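Local coordinates for protein aminotransferase (Bacillus subtilis, PDB 6L1O) that catalyses amino-group transfer with the cofactor pyridoxal 5'-phosphate and belongs to the pathway that makes the dipeptide antibiotic bacilysin, at residues P48-A53 with Q277-A282; N151-D156 with T180-D185; E233-S238 with M248-G253; A328-T333 with R364-S369. All blocks are in the same frame, centred on the assembly; numbering follows the deposited sequence.

Interaction 1. Residues P48-A53 with Q277-A282; sequences PHIVEA and QQAASA
The carbonyl oxygen of Ala282 meets the edge of the His49 ring, where His49 CD2 is 3.9 Å from Ala282 O and NE2 is scarcely farther. The oxygen lies near the ring plane, but at this range the two only pack. The ring comes within reach because CG of His49 sits between its own backbone N and carbonyl carbon (chi1 69°), which turns the imidazole toward the C-terminal end of 277-282. CG1 of Ile50 covers part of one ring face, offset toward the rim, and the ring also stacks with that of His290.

The closest apolar meeting is between two methyl groups, Ala53 CB and Ala282 CB, 3.6 Å apart and tip to tip. Ala53 CB also rests against the backbone of Ala279, 4.1 Å from Ala279 CA. In the other direction, Ala279 CB packs against the carbonyl of Ile50, 3.7 Å from Ile50 O, and touches CG2 of the same residue. Such small side chains allow the two helical segments to run nearly antiparallel, at 152°, with their axes 8.1 Å apart. This pair joins helix 48-57, near the N-terminal end of the class I aminotransferase fold, to helix 274-285, which lies beside the large cofactor-binding sheet. On the far side of helix 48-57, Val51 and Glu52 pack on Ser58 and Leu59 of the second subunit, placing the pair close to the dimer interface. At the C-terminal end of 48-53, Gln278 is extended from a CG anti to its backbone N (chi1 -179°), and its amide NE2 stops 3.9 Å from Ala53 O.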
loop_
_atom_site.group_PDB
_atom_site.type_symbol
_atom_site.label_atom_id
_atom_site.label_comp_id
_atom_site.label_asym_id
_atom_site.label_seq_id
_atom_site.Cartn_x
_atom_site.Cartn_y
_atom_site.Cartn_z
ATOM N N PRO B 48 9.242 23.626 -2.178
ATOM C CA PRO B 48 9.014 23.973 -0.781
ATOM C C PRO B 48 7.549 24.264 -0.395
ATOM O O PRO B 48 7.189 23.991 0.746
ATOM C CB PRO B 48 9.944 25.171 -0.528
ATOM C CG PRO B 48 10.664 25.446 -1.806
ATOM C CD PRO B 48 10.459 24.278 -2.725
ATOM N N HIS B 49 6.713 24.728 -1.296
ATOM C CA HIS B 49 5.299 24.961 -0.956
ATOM C C HIS B 49 4.542 23.642 -0.696
ATOM O O HIS B 49 3.609 23.592 0.090
ATOM C CB HIS B 49 4.592 25.807 -1.993
ATOM C CG HIS B 49 4.387 25.129 -3.328
ATOM N ND1 HIS B 49 5.398 24.964 -4.239
ATOM C CD2 HIS B 49 3.275 24.602 -3.908
ATOM C CE1 HIS B 49 4.935 24.352 -5.321
ATOM N NE2 HIS B 49 3.649 24.118 -5.146
ATOM N N ILE B 50 5.000 22.549 -1.303
ATOM C CA ILE B 50 4.449 21.236 -1.051
ATOM C C ILE B 50 4.915 20.710 0.309
ATOM O O ILE B 50 4.149 20.158 1.091
ATOM C CB ILE B 50 4.828 20.249 -2.200
ATOM C CG1 ILE B 50 4.221 20.763 -3.501
ATOM C CG2 ILE B 50 4.319 18.809 -1.854
ATOM C CD1 ILE B 50 4.757 20.232 -4.812
ATOM N N VAL B 51 6.198 20.817 0.568
ATOM C CA VAL B 51 6.752 20.439 1.827
ATOM C C VAL B 51 6.093 21.169 3.006
ATOM O O VAL B 51 5.733 20.538 4.025
ATOM C CB VAL B 51 8.271 20.646 1.888
ATOM C CG1 VAL B 51 8.824 20.268 3.269
ATOM C CG2 VAL B 51 8.988 19.874 0.782
ATOM N N GLU B 52 5.923 22.470 2.873
ATOM C CA GLU B 52 5.282 23.259 3.915
ATOM C C GLU B 52 3.819 22.917 4.117
ATOM O O GLU B 52 3.337 22.999 5.229
ATOM C CB GLU B 52 5.404 24.760 3.649
ATOM C CG GLU B 52 6.824 25.267 3.811
ATOM C CD GLU B 52 7.480 24.943 5.159
ATOM O OE1 GLU B 52 6.801 25.016 6.244
ATOM O OE2 GLU B 52 8.693 24.599 5.114
ATOM N N ALA B 53 3.142 22.474 3.064
ATOM C CA ALA B 53 1.762 22.024 3.207
ATOM C C ALA B 53 1.682 20.720 4.038
ATOM O O ALA B 53 0.800 20.591 4.906
ATOM C CB ALA B 53 1.103 21.888 1.849
ATOM N N GLN B 277 -2.165 13.887 1.926
ATOM C CA GLN B 277 -3.226 14.305 1.024
ATOM C C GLN B 277 -3.250 15.805 0.825
ATOM O O GLN B 277 -3.494 16.280 -0.268
ATOM C CB GLN B 277 -4.601 13.790 1.505
ATOM C CG GLN B 277 -4.651 12.252 1.607
ATOM C CD GLN B 277 -6.053 11.714 1.773
ATOM O OE1 GLN B 277 -6.960 12.029 0.976
ATOM N NE2 GLN B 277 -6.247 10.912 2.824
ATOM N N GLN B 278 -3.040 16.556 1.902
ATOM C CA GLN B 278 -3.004 17.983 1.825
ATOM C C GLN B 278 -1.788 18.447 1.010
ATOM O O GLN B 278 -1.886 19.360 0.242
ATOM C CB GLN B 278 -2.951 18.578 3.245
ATOM C CG GLN B 278 -2.938 20.073 3.282
ATOM C CD GLN B 278 -3.492 20.663 4.598
ATOM O OE1 GLN B 278 -4.414 20.120 5.189
ATOM N NE2 GLN B 278 -2.915 21.781 5.046
ATOM N N ALA B 279 -0.655 17.774 1.147
ATOM C CA ALA B 279 0.501 18.110 0.296
ATOM C C ALA B 279 0.197 17.836 -1.159
ATOM O O ALA B 279 0.582 18.609 -2.058
ATOM C CB ALA B 279 1.726 17.330 0.760
ATOM N N ALA B 280 -0.488 16.730 -1.430
ATOM C CA ALA B 280 -0.844 16.374 -2.795
ATOM C C ALA B 280 -1.771 17.419 -3.400
ATOM O O ALA B 280 -1.639 17.831 -4.573
ATOM C CB ALA B 280 -1.486 15.008 -2.852
ATOM N N SER B 281 -2.665 17.937 -2.576
ATOM C CA SER B 281 -3.588 18.922 -3.024
ATOM C C SER B 281 -2.869 20.272 -3.289
ATOM O O SER B 281 -3.222 20.965 -4.226
ATOM C CB SER B 281 -4.714 19.087 -1.988
ATOM O OG SER B 281 -5.440 20.197 -2.352
ATOM N N ALA B 282 -1.850 20.580 -2.495
ATOM C CA ALA B 282 -1.075 21.806 -2.674
ATOM C C ALA B 282 -0.206 21.640 -3.930
ATOM O O ALA B 282 0.004 22.580 -4.630
ATOM C CB ALA B 282 -0.221 22.117 -1.466
#

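Interaction 2. Residues N151-D156 with T180-D185; sequences NGYLPD and TGAVAD
Asn151 to Leu154 form a type I' beta turn, closed by Leu154 N to Asn151 O at 3.2 Å, and its two central residues, Gly152 and Tyr153, both have positive phi. The turn packs against the irregular run 180-185, with Tyr153 facing Ala182 and Leu154 facing Ala184. In this aminotransferase of the class I family, 180-185 is the later part of the loop from strand 168-174 of the large-domain sheet to helix 186-199, just after Asn178 of the cofactor pocket.

Across the gap the backbones are joined by one water, which donates to both Gly152 O and Val183 O, each at 2.7 Å. The main side-chain contact is a CH-pi interaction: the methyl CG2 of Thr180 sits over the centre of the Tyr153 ring, 3.7 Å from its centroid and 14° off the normal. CG2, anti to the carbonyl carbon of Thr180 (chi1 to OG1 63°), faces the ring, while OG1 accepts from Ala182 N in an ST turn and is hydrogen-bonded to Asn177 OD1. The Tyr153 ring also meets that of Trp327, with the planes steeply inclined.

Ala182 CB packs against the turn, 3.5 Å from Gly152 O and close to Tyr153 CB as well. Farther along, Leu154 touches Phe188 of helix 186-199, and its methyl CD2 comes 4.1 Å from Ala184 CB.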
loop_
_atom_site.group_PDB
_atom_site.type_symbol
_atom_site.label_atom_id
_atom_site.label_comp_id
_atom_site.label_asym_id
_atom_site.label_seq_id
_atom_site.Cartn_x
_atom_site.Cartn_y
_atom_site.Cartn_z
ATOM N N ASN B 151 7.250 3.034 -36.488
ATOM C CA ASN B 151 5.887 3.478 -36.120
ATOM C C ASN B 151 5.866 4.510 -34.990
ATOM O O ASN B 151 4.837 4.723 -34.399
ATOM C CB ASN B 151 5.019 2.293 -35.693
ATOM C CG ASN B 151 5.028 1.183 -36.689
ATOM O OD1 ASN B 151 5.102 1.423 -37.891
ATOM N ND2 ASN B 151 4.917 -0.029 -36.216
ATOM N N GLY B 152 7.003 5.169 -34.734
ATOM C CA GLY B 152 7.058 6.208 -33.678
ATOM C C GLY B 152 6.828 5.566 -32.315
ATOM O O GLY B 152 6.403 6.196 -31.386
ATOM N N TYR B 153 7.105 4.270 -32.225
ATOM C CA TYR B 153 6.990 3.527 -31.008
ATOM C C TYR B 153 5.571 3.500 -30.492
ATOM O O TYR B 153 5.338 3.365 -29.305
ATOM C CB TYR B 153 7.989 4.069 -29.976
ATOM C CG TYR B 153 9.425 3.865 -30.332
ATOM C CD1 TYR B 153 10.005 2.609 -30.292
ATOM C CD2 TYR B 153 10.251 4.948 -30.563
ATOM C CE1 TYR B 153 11.363 2.431 -30.533
ATOM C CE2 TYR B 153 11.594 4.775 -30.824
ATOM C CZ TYR B 153 12.137 3.512 -30.808
ATOM O OH TYR B 153 13.483 3.376 -31.050
ATOM N N LEU B 154 4.598 3.612 -31.416
ATOM C CA LEU B 154 3.205 3.371 -31.122
ATOM C C LEU B 154 2.797 1.951 -31.631
ATOM O O LEU B 154 3.249 1.523 -32.685
ATOM C CB LEU B 154 2.379 4.418 -31.823
ATOM C CG LEU B 154 2.622 5.898 -31.458
ATOM C CD1 LEU B 154 1.751 6.789 -32.361
ATOM C CD2 LEU B 154 2.297 6.120 -29.984
ATOM N N PRO B 155 1.962 1.228 -30.879
ATOM C CA PRO B 155 1.632 -0.140 -31.278
ATOM C C PRO B 155 0.691 -0.089 -32.512
ATOM O O PRO B 155 -0.053 0.876 -32.681
ATOM C CB PRO B 155 0.869 -0.670 -30.069
ATOM C CG PRO B 155 0.187 0.536 -29.514
ATOM C CD PRO B 155 1.204 1.634 -29.686
ATOM N N ASP B 156 0.800 -1.097 -33.370
ATOM C CA ASP B 156 -0.146 -1.316 -34.465
ATOM C C ASP B 156 -1.165 -2.363 -33.994
ATOM O O ASP B 156 -0.865 -3.562 -33.932
ATOM C CB ASP B 156 0.598 -1.798 -35.716
ATOM C CG ASP B 156 -0.316 -1.902 -36.940
ATOM O OD1 ASP B 156 -1.571 -1.909 -36.798
ATOM O OD2 ASP B 156 0.259 -1.998 -38.053
ATOM N N THR B 180 11.373 4.909 -24.329
ATOM C CA THR B 180 11.762 5.368 -25.632
ATOM C C THR B 180 11.753 6.875 -25.766
ATOM O O THR B 180 12.407 7.369 -26.631
ATOM C CB THR B 180 10.916 4.803 -26.782
ATOM O OG1 THR B 180 9.553 5.215 -26.659
ATOM C CG2 THR B 180 11.042 3.301 -26.898
ATOM N N GLY B 181 10.995 7.577 -24.938
ATOM C CA GLY B 181 10.846 9.007 -25.053
ATOM C C GLY B 181 9.752 9.399 -26.001
ATOM O O GLY B 181 9.469 10.583 -26.193
ATOM N N ALA B 182 9.064 8.412 -26.596
ATOM C CA ALA B 182 8.083 8.737 -27.629
ATOM C C ALA B 182 6.814 9.312 -27.002
ATOM O O ALA B 182 6.534 9.082 -25.836
ATOM C CB ALA B 182 7.747 7.475 -28.436
ATOM N N VAL B 183 6.032 10.000 -27.800
ATOM C CA VAL B 183 4.827 10.675 -27.355
ATOM C C VAL B 183 3.654 10.251 -28.226
ATOM O O VAL B 183 3.867 9.737 -29.276
ATOM C CB VAL B 183 4.993 12.209 -27.381
ATOM C CG1 VAL B 183 5.986 12.661 -26.290
ATOM C CG2 VAL B 183 5.430 12.708 -28.759
ATOM N N ALA B 184 2.447 10.379 -27.696
ATOM C CA ALA B 184 1.221 10.060 -28.410
ATOM C C ALA B 184 0.317 11.297 -28.524
ATOM O O ALA B 184 0.466 12.232 -27.781
ATOM C CB ALA B 184 0.493 8.955 -27.686
ATOM N N ASP B 185 -0.656 11.276 -29.428
ATOM C CA ASP B 185 -1.638 12.372 -29.536
ATOM C C ASP B 185 -3.057 11.884 -29.410
ATOM O O ASP B 185 -3.280 10.666 -29.301
ATOM C CB ASP B 185 -1.432 13.172 -30.839
ATOM C CG ASP B 185 -1.445 12.319 -32.063
ATOM O OD1 ASP B 185 -2.209 11.333 -32.116
ATOM O OD2 ASP B 185 -0.683 12.647 -32.999
HETATM O O HOH W 1 5.070 8.553 -31.433
#

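Interaction 3. Residues E233-S238 with M248-G253. With PLP (pyridoxal-5'-phosphate), chain E.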
loop_
_atom_site.group_PDB
_atom_site.type_symbol
_atom_site.label_atom_id
_atom_site.label_comp_id
_atom_site.label_asym_id
_atom_site.label_seq_id
_atom_site.Cartn_x
_atom_site.Cartn_y
_atom_site.Cartn_z
ATOM N N GLU B 233 -6.816 6.333 -16.436
ATOM C CA GLU B 233 -5.456 6.852 -16.571
ATOM C C GLU B 233 -4.841 6.904 -15.166
ATOM O O GLU B 233 -5.490 7.339 -14.231
ATOM C CB GLU B 233 -5.487 8.211 -17.222
ATOM C CG GLU B 233 -4.148 8.894 -17.375
ATOM C CD GLU B 233 -4.233 10.006 -18.416
ATOM O OE1 GLU B 233 -3.854 9.766 -19.604
ATOM O OE2 GLU B 233 -4.714 11.080 -18.028
ATOM N N LEU B 234 -3.604 6.419 -15.061
ATOM C CA LEU B 234 -2.846 6.419 -13.858
ATOM C C LEU B 234 -1.894 7.618 -13.870
ATOM O O LEU B 234 -1.041 7.721 -14.760
ATOM C CB LEU B 234 -2.059 5.113 -13.709
ATOM C CG LEU B 234 -1.237 4.914 -12.423
ATOM C CD1 LEU B 234 -2.107 4.791 -11.204
ATOM C CD2 LEU B 234 -0.360 3.705 -12.515
ATOM N N TYR B 235 -2.033 8.473 -12.878
ATOM C CA TYR B 235 -1.250 9.689 -12.714
ATOM C C TYR B 235 -0.427 9.576 -11.423
ATOM O O TYR B 235 -0.999 9.317 -10.367
ATOM C CB TYR B 235 -2.142 10.937 -12.655
ATOM C CG TYR B 235 -1.343 12.236 -12.822
ATOM C CD1 TYR B 235 -1.139 12.803 -14.090
ATOM C CD2 TYR B 235 -0.620 12.764 -11.772
ATOM C CE1 TYR B 235 -0.360 13.948 -14.264
ATOM C CE2 TYR B 235 0.182 13.887 -11.942
ATOM C CZ TYR B 235 0.304 14.482 -13.208
ATOM O OH TYR B 235 1.133 15.593 -13.346
ATOM N N SER B 236 0.884 9.761 -11.513
ATOM C CA SER B 236 1.785 9.745 -10.333
ATOM C C SER B 236 2.296 11.139 -9.914
ATOM O O SER B 236 2.570 12.000 -10.746
ATOM C CB SER B 236 2.973 8.831 -10.622
ATOM O OG SER B 236 3.866 8.806 -9.504
ATOM N N PHE B 237 2.504 11.329 -8.615
ATOM C CA PHE B 237 3.132 12.534 -8.133
ATOM C C PHE B 237 4.658 12.468 -8.301
ATOM O O PHE B 237 5.308 13.476 -8.211
ATOM C CB PHE B 237 2.736 12.790 -6.663
ATOM C CG PHE B 237 1.326 13.317 -6.502
ATOM C CD1 PHE B 237 1.052 14.654 -6.389
ATOM C CD2 PHE B 237 0.271 12.417 -6.498
ATOM C CE1 PHE B 237 -0.275 15.118 -6.310
ATOM C CE2 PHE B 237 -1.038 12.849 -6.379
ATOM C CZ PHE B 237 -1.322 14.203 -6.329
ATOM N N SER B 238 5.196 11.277 -8.582
ATOM C CA SER B 238 6.614 11.005 -8.435
ATOM C C SER B 238 7.479 11.833 -9.339
ATOM O O SER B 238 8.371 12.531 -8.871
ATOM C CB SER B 238 6.930 9.501 -8.626
ATOM O OG SER B 238 6.263 8.732 -7.632
ATOM N N MET B 248 2.587 8.640 -3.813
ATOM C CA MET B 248 1.223 9.044 -4.079
ATOM C C MET B 248 0.901 9.003 -5.561
ATOM O O MET B 248 1.746 9.358 -6.400
ATOM C CB MET B 248 0.949 10.437 -3.518
ATOM C CG MET B 248 0.807 10.420 -1.958
ATOM S SD MET B 248 0.249 11.986 -1.330
ATOM C CE MET B 248 1.678 12.928 -1.615
ATOM N N ALA B 249 -0.314 8.549 -5.888
ATOM C CA ALA B 249 -0.764 8.441 -7.241
ATOM C C ALA B 249 -2.282 8.364 -7.265
ATOM O O ALA B 249 -2.913 8.156 -6.209
ATOM C CB ALA B 249 -0.121 7.214 -7.910
ATOM N N PHE B 250 -2.892 8.563 -8.433
ATOM C CA PHE B 250 -4.314 8.378 -8.514
ATOM C C PHE B 250 -4.706 7.820 -9.851
ATOM O O PHE B 250 -3.911 7.851 -10.791
ATOM C CB PHE B 250 -5.071 9.676 -8.168
ATOM C CG PHE B 250 -4.724 10.841 -9.050
ATOM C CD1 PHE B 250 -5.345 11.012 -10.301
ATOM C CD2 PHE B 250 -3.772 11.755 -8.664
ATOM C CE1 PHE B 250 -5.021 12.091 -11.125
ATOM C CE2 PHE B 250 -3.441 12.821 -9.484
ATOM C CZ PHE B 250 -4.071 13.006 -10.695
ATOM N N ALA B 251 -5.902 7.209 -9.906
ATOM C CA ALA B 251 -6.513 6.846 -11.176
ATOM C C ALA B 251 -7.715 7.701 -11.433
ATOM O O ALA B 251 -8.498 7.997 -10.487
ATOM C CB ALA B 251 -6.899 5.400 -11.240
ATOM N N VAL B 252 -7.865 8.118 -12.683
ATOM C CA VAL B 252 -9.071 8.812 -13.108
ATOM C C VAL B 252 -9.623 8.073 -14.318
ATOM O O VAL B 252 -8.853 7.633 -15.188
ATOM C CB VAL B 252 -8.846 10.276 -13.463
ATOM C CG1 VAL B 252 -8.894 11.137 -12.248
ATOM C CG2 VAL B 252 -7.519 10.480 -14.206
ATOM N N GLY B 253 -10.937 7.916 -14.356
ATOM C CA GLY B 253 -11.603 7.336 -15.521
ATOM C C GLY B 253 -12.932 6.659 -15.194
ATOM O O GLY B 253 -13.679 7.130 -14.348
HETATM N N1 PLP E . 5.063 4.265 -14.775
HETATM C C2 PLP E . 6.259 4.407 -15.375
HETATM C C2A PLP E . 6.493 3.929 -16.778
HETATM C C3 PLP E . 7.387 4.925 -14.636
HETATM O O3 PLP E . 8.618 5.054 -15.145
HETATM C C4 PLP E . 7.112 5.371 -13.318
HETATM C C4A PLP E . 8.354 5.549 -12.481
HETATM C C5 PLP E . 5.786 5.198 -12.738
HETATM C C6 PLP E . 4.788 4.666 -13.541
HETATM C C5A PLP E . 5.420 5.715 -11.379
HETATM O O4P PLP E . 6.049 5.138 -10.320
HETATM P P PLP E . 5.537 5.465 -8.802
HETATM O O1P PLP E . 5.291 4.128 -8.199
HETATM O O2P PLP E . 4.348 6.402 -8.811
HETATM O O3P PLP E . 6.707 6.168 -8.174
HETATM O O HOH W 2 4.914 9.531 -5.335
#
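Strands 233-236 and 249-253 pair antiparallel in the mixed sheet of the large domain, the cofactor-binding core of class I aminotransferases. Glu233 and Val252 exchange two backbone hydrogen bonds, as do Tyr235 and Phe250; the shortest is Glu233 N to Val252 O at 2.7 Å. Past the last pair, Phe237 N still reaches Met248 O at 3.1 Å, with the donor tilted 29° from the carbonyl plane. The intervening residues bond outward: Leu234 to His205 and Phe207, on and just past strand 202-206, Ala249 and Ala251 to strand 97-100 on the other side.

Where strand 231-236 turns into helix 237-240, two hydroxyls hold the phosphate of pyridoxal phosphate. Ser236 OG, anti to its backbone N (chi1 180°), donates to PLP O2P over a short 2.5 Å and at the same time accepts from Ser238 N, acting as the helix N-cap. Ser238 OG donates to PLP O3P at 2.7 Å and accepts a hydrogen bond from a water that in turn accepts from Met248 N, so one water bridges Ser238 to the residue just before strand 249-253. Gly103, Lys104, Arg247 and Tyr66 of the second subunit are among the cofactor's other partners.

The buried carboxylate of Glu233, on the opposite face, is satisfied by Tyr83, His205, Ser220 and the amide of Phe221. Alongside it runs an aromatic cluster of Tyr235, Phe237 and Phe250. The Tyr235 and Phe250 rings are nearly parallel but slid apart, and instead Tyr235 CB lies over the Phe250 face, 3.7 Å from the centroid, while Phe237 CE2 comes to the edge of that ring, 3.7 Å from Phe250 CD2.

Interaction 4. Residues A328-T333 with R364-S369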
loop_
_atom_site.group_PDB
_atom_site.type_symbol
_atom_site.label_atom_id
_atom_site.label_comp_id
_atom_site.label_asym_id
_atom_site.label_seq_id
_atom_site.Cartn_x
_atom_site.Cartn_y
_atom_site.Cartn_z
ATOM N N ALA B 328 19.329 5.254 -26.455
ATOM C CA ALA B 328 20.545 5.346 -27.274
ATOM C C ALA B 328 20.931 3.980 -27.853
ATOM O O ALA B 328 20.935 2.982 -27.132
ATOM C CB ALA B 328 21.719 5.818 -26.438
ATOM N N GLU B 329 21.241 3.944 -29.144
ATOM C CA GLU B 329 21.701 2.700 -29.773
ATOM C C GLU B 329 23.073 2.304 -29.256
ATOM O O GLU B 329 23.927 3.168 -29.012
ATOM C CB GLU B 329 21.735 2.852 -31.286
ATOM C CG GLU B 329 20.375 2.785 -31.944
ATOM C CD GLU B 329 20.487 2.716 -33.489
ATOM O OE1 GLU B 329 20.889 1.651 -34.029
ATOM O OE2 GLU B 329 20.167 3.709 -34.144
ATOM N N ILE B 330 23.288 1.010 -29.045
ATOM C CA ILE B 330 24.587 0.514 -28.595
ATOM C C ILE B 330 25.528 0.358 -29.840
ATOM O O ILE B 330 25.038 0.373 -30.956
ATOM C CB ILE B 330 24.480 -0.786 -27.841
ATOM C CG1 ILE B 330 24.155 -1.950 -28.809
ATOM C CG2 ILE B 330 23.427 -0.680 -26.751
ATOM C CD1 ILE B 330 24.035 -3.284 -28.083
ATOM N N PRO B 331 26.850 0.325 -29.639
ATOM C CA PRO B 331 27.753 0.166 -30.787
ATOM C C PRO B 331 27.566 -1.192 -31.445
ATOM O O PRO B 331 27.392 -2.178 -30.774
ATOM C CB PRO B 331 29.140 0.252 -30.169
ATOM C CG PRO B 331 28.943 0.974 -28.860
ATOM C CD PRO B 331 27.616 0.503 -28.384
ATOM N N ASN B 332 27.611 -1.241 -32.760
ATOM C CA ASN B 332 27.317 -2.527 -33.449
ATOM C C ASN B 332 28.377 -3.606 -33.237
ATOM O O ASN B 332 28.197 -4.731 -33.662
ATOM C CB ASN B 332 26.993 -2.326 -34.919
ATOM C CG ASN B 332 27.877 -1.321 -35.556
ATOM O OD1 ASN B 332 29.107 -1.457 -35.520
ATOM N ND2 ASN B 332 27.287 -0.282 -36.116
ATOM N N THR B 333 29.457 -3.265 -32.532
ATOM C CA THR B 333 30.447 -4.235 -32.115
ATOM C C THR B 333 30.015 -5.026 -30.881
ATOM O O THR B 333 30.693 -5.986 -30.472
ATOM C CB THR B 333 31.815 -3.553 -31.871
ATOM O OG1 THR B 333 31.732 -2.601 -30.795
ATOM C CG2 THR B 333 32.288 -2.860 -33.142
ATOM N N ARG B 364 19.070 -3.740 -28.514
ATOM C CA ARG B 364 20.156 -2.965 -29.094
ATOM C C ARG B 364 20.175 -1.473 -28.654
ATOM O O ARG B 364 20.765 -0.622 -29.308
ATOM C CB ARG B 364 20.108 -3.082 -30.630
ATOM C CG ARG B 364 20.353 -4.519 -31.112
ATOM C CD ARG B 364 20.985 -4.565 -32.493
ATOM N NE ARG B 364 22.263 -3.843 -32.512
ATOM C CZ ARG B 364 23.420 -4.302 -32.016
ATOM N NH1 ARG B 364 23.506 -5.501 -31.460
ATOM N NH2 ARG B 364 24.504 -3.545 -32.055
ATOM N N HIS B 365 19.519 -1.171 -27.554
ATOM C CA HIS B 365 19.545 0.191 -26.984
ATOM C C HIS B 365 19.859 0.131 -25.510
ATOM O O HIS B 365 19.763 -0.916 -24.868
ATOM C CB HIS B 365 18.193 0.884 -27.146
ATOM C CG HIS B 365 17.872 1.271 -28.537
ATOM N ND1 HIS B 365 17.419 0.355 -29.471
ATOM C CD2 HIS B 365 17.914 2.460 -29.162
ATOM C CE1 HIS B 365 17.230 0.970 -30.621
ATOM N NE2 HIS B 365 17.483 2.254 -30.450
ATOM N N VAL B 366 20.225 1.287 -24.961
ATOM C CA VAL B 366 20.317 1.472 -23.539
ATOM C C VAL B 366 19.451 2.702 -23.200
ATOM O O VAL B 366 19.298 3.621 -24.038
ATOM C CB VAL B 366 21.747 1.607 -23.008
ATOM C CG1 VAL B 366 22.506 0.303 -23.126
ATOM C CG2 VAL B 366 22.522 2.740 -23.696
ATOM N N ARG B 367 18.906 2.728 -21.989
ATOM C CA ARG B 367 18.173 3.900 -21.477
ATOM C C ARG B 367 19.079 4.713 -20.552
ATOM O O ARG B 367 19.728 4.161 -19.660
ATOM C CB ARG B 367 16.928 3.482 -20.704
ATOM C CG ARG B 367 15.974 4.645 -20.461
ATOM C CD ARG B 367 14.929 4.304 -19.408
ATOM N NE ARG B 367 15.533 4.098 -18.137
ATOM C CZ ARG B 367 14.906 3.824 -17.003
ATOM N NH1 ARG B 367 13.590 3.675 -16.975
ATOM N NH2 ARG B 367 15.623 3.705 -15.884
ATOM N N ILE B 368 19.102 6.016 -20.754
ATOM C CA ILE B 368 20.042 6.881 -20.048
ATOM C C ILE B 368 19.233 8.022 -19.452
ATOM O O ILE B 368 18.476 8.659 -20.152
ATOM C CB ILE B 368 21.136 7.456 -20.993
ATOM C CG1 ILE B 368 21.858 6.354 -21.785
ATOM C CG2 ILE B 368 22.175 8.278 -20.225
ATOM C CD1 ILE B 368 22.969 6.896 -22.692
ATOM N N SER B 369 19.310 8.204 -18.149
ATOM C CA SER B 369 18.350 9.143 -17.543
ATOM C C SER B 369 19.029 10.439 -17.228
ATOM O O SER B 369 20.189 10.451 -16.800
ATOM C CB SER B 369 17.715 8.573 -16.288
ATOM O OG SER B 369 18.714 8.044 -15.496
#
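The Arg364 guanidinium has the side chain of Ile330 over one face, with Ile330 CD1 3.8 Å above its plane and offset toward the rim, and Ile330 CG1 3.6 Å from Arg364 NH2. At the edge, in the guanidinium plane, lies the backbone N of Asn332. A bend at chi3 (58°) curls the arginine back over the loop that follows strand 325-329, and there NH1 hydrogen-bonds to Phe334 O. The imidazole of His365 stacks with the ring of Trp327. Glu329 lies alongside it, pointing the same way, and brings its CG within 3.3 Å of His365 NE2, obliquely to the ring. The carboxylate itself stands beyond, with Glu329 OE2 4.8 Å from His365 NE2, near enough perhaps to influence the histidine's charge.

The backbones pair antiparallel. Ala328 and Val366 exchange two hydrogen bonds, the shorter from Val366 N to Ala328 O at 2.8 Å. Ile330 N then bonds to Arg364 O at 3.0 Å, coming in from above the carbonyl plane, 41° out of it, as the first strand is already ending. On the face carrying Ala328 and Val366, Ala328 CB touches Ile368 CD1; beyond it Ile330 CG2 meets Val366 CG1 at 3.9 Å. Phe340 of helix 337-348 covers Ile330 and Val366.

Farther along strand 365-369, Arg367 hydrogen-bonds to Asn178, a residue of the cofactor pocket. The paired strands belong to the small antiparallel sheet, backed by helices, of the C-terminal small domain characteristic of class I aminotransferases.

From the N terminus, residues 48-53 open the longest loop, which interaction 1 closes only at 277-282. Two shorter loops lie wholly within it, one after the other: interaction 2 joins 151-156 to 180-185, and interaction 3 is an antiparallel pairing of 233-238 with 248-253, whose end holds the cofactor phosphate. Interaction 4 follows in series, closing 328-333 on 364-369 in the C-terminal sheet; no two loops cross. Interactions 1 and 3 touch, since Ala280 packs on Phe237 and Met248, tying the helix pair to the large sheet. Interactions 2 and 4 meet more loosely, Tyr153 OH lying 4.2 Å from His365 NE2, where the large domain adjoins the C-terminal sheet.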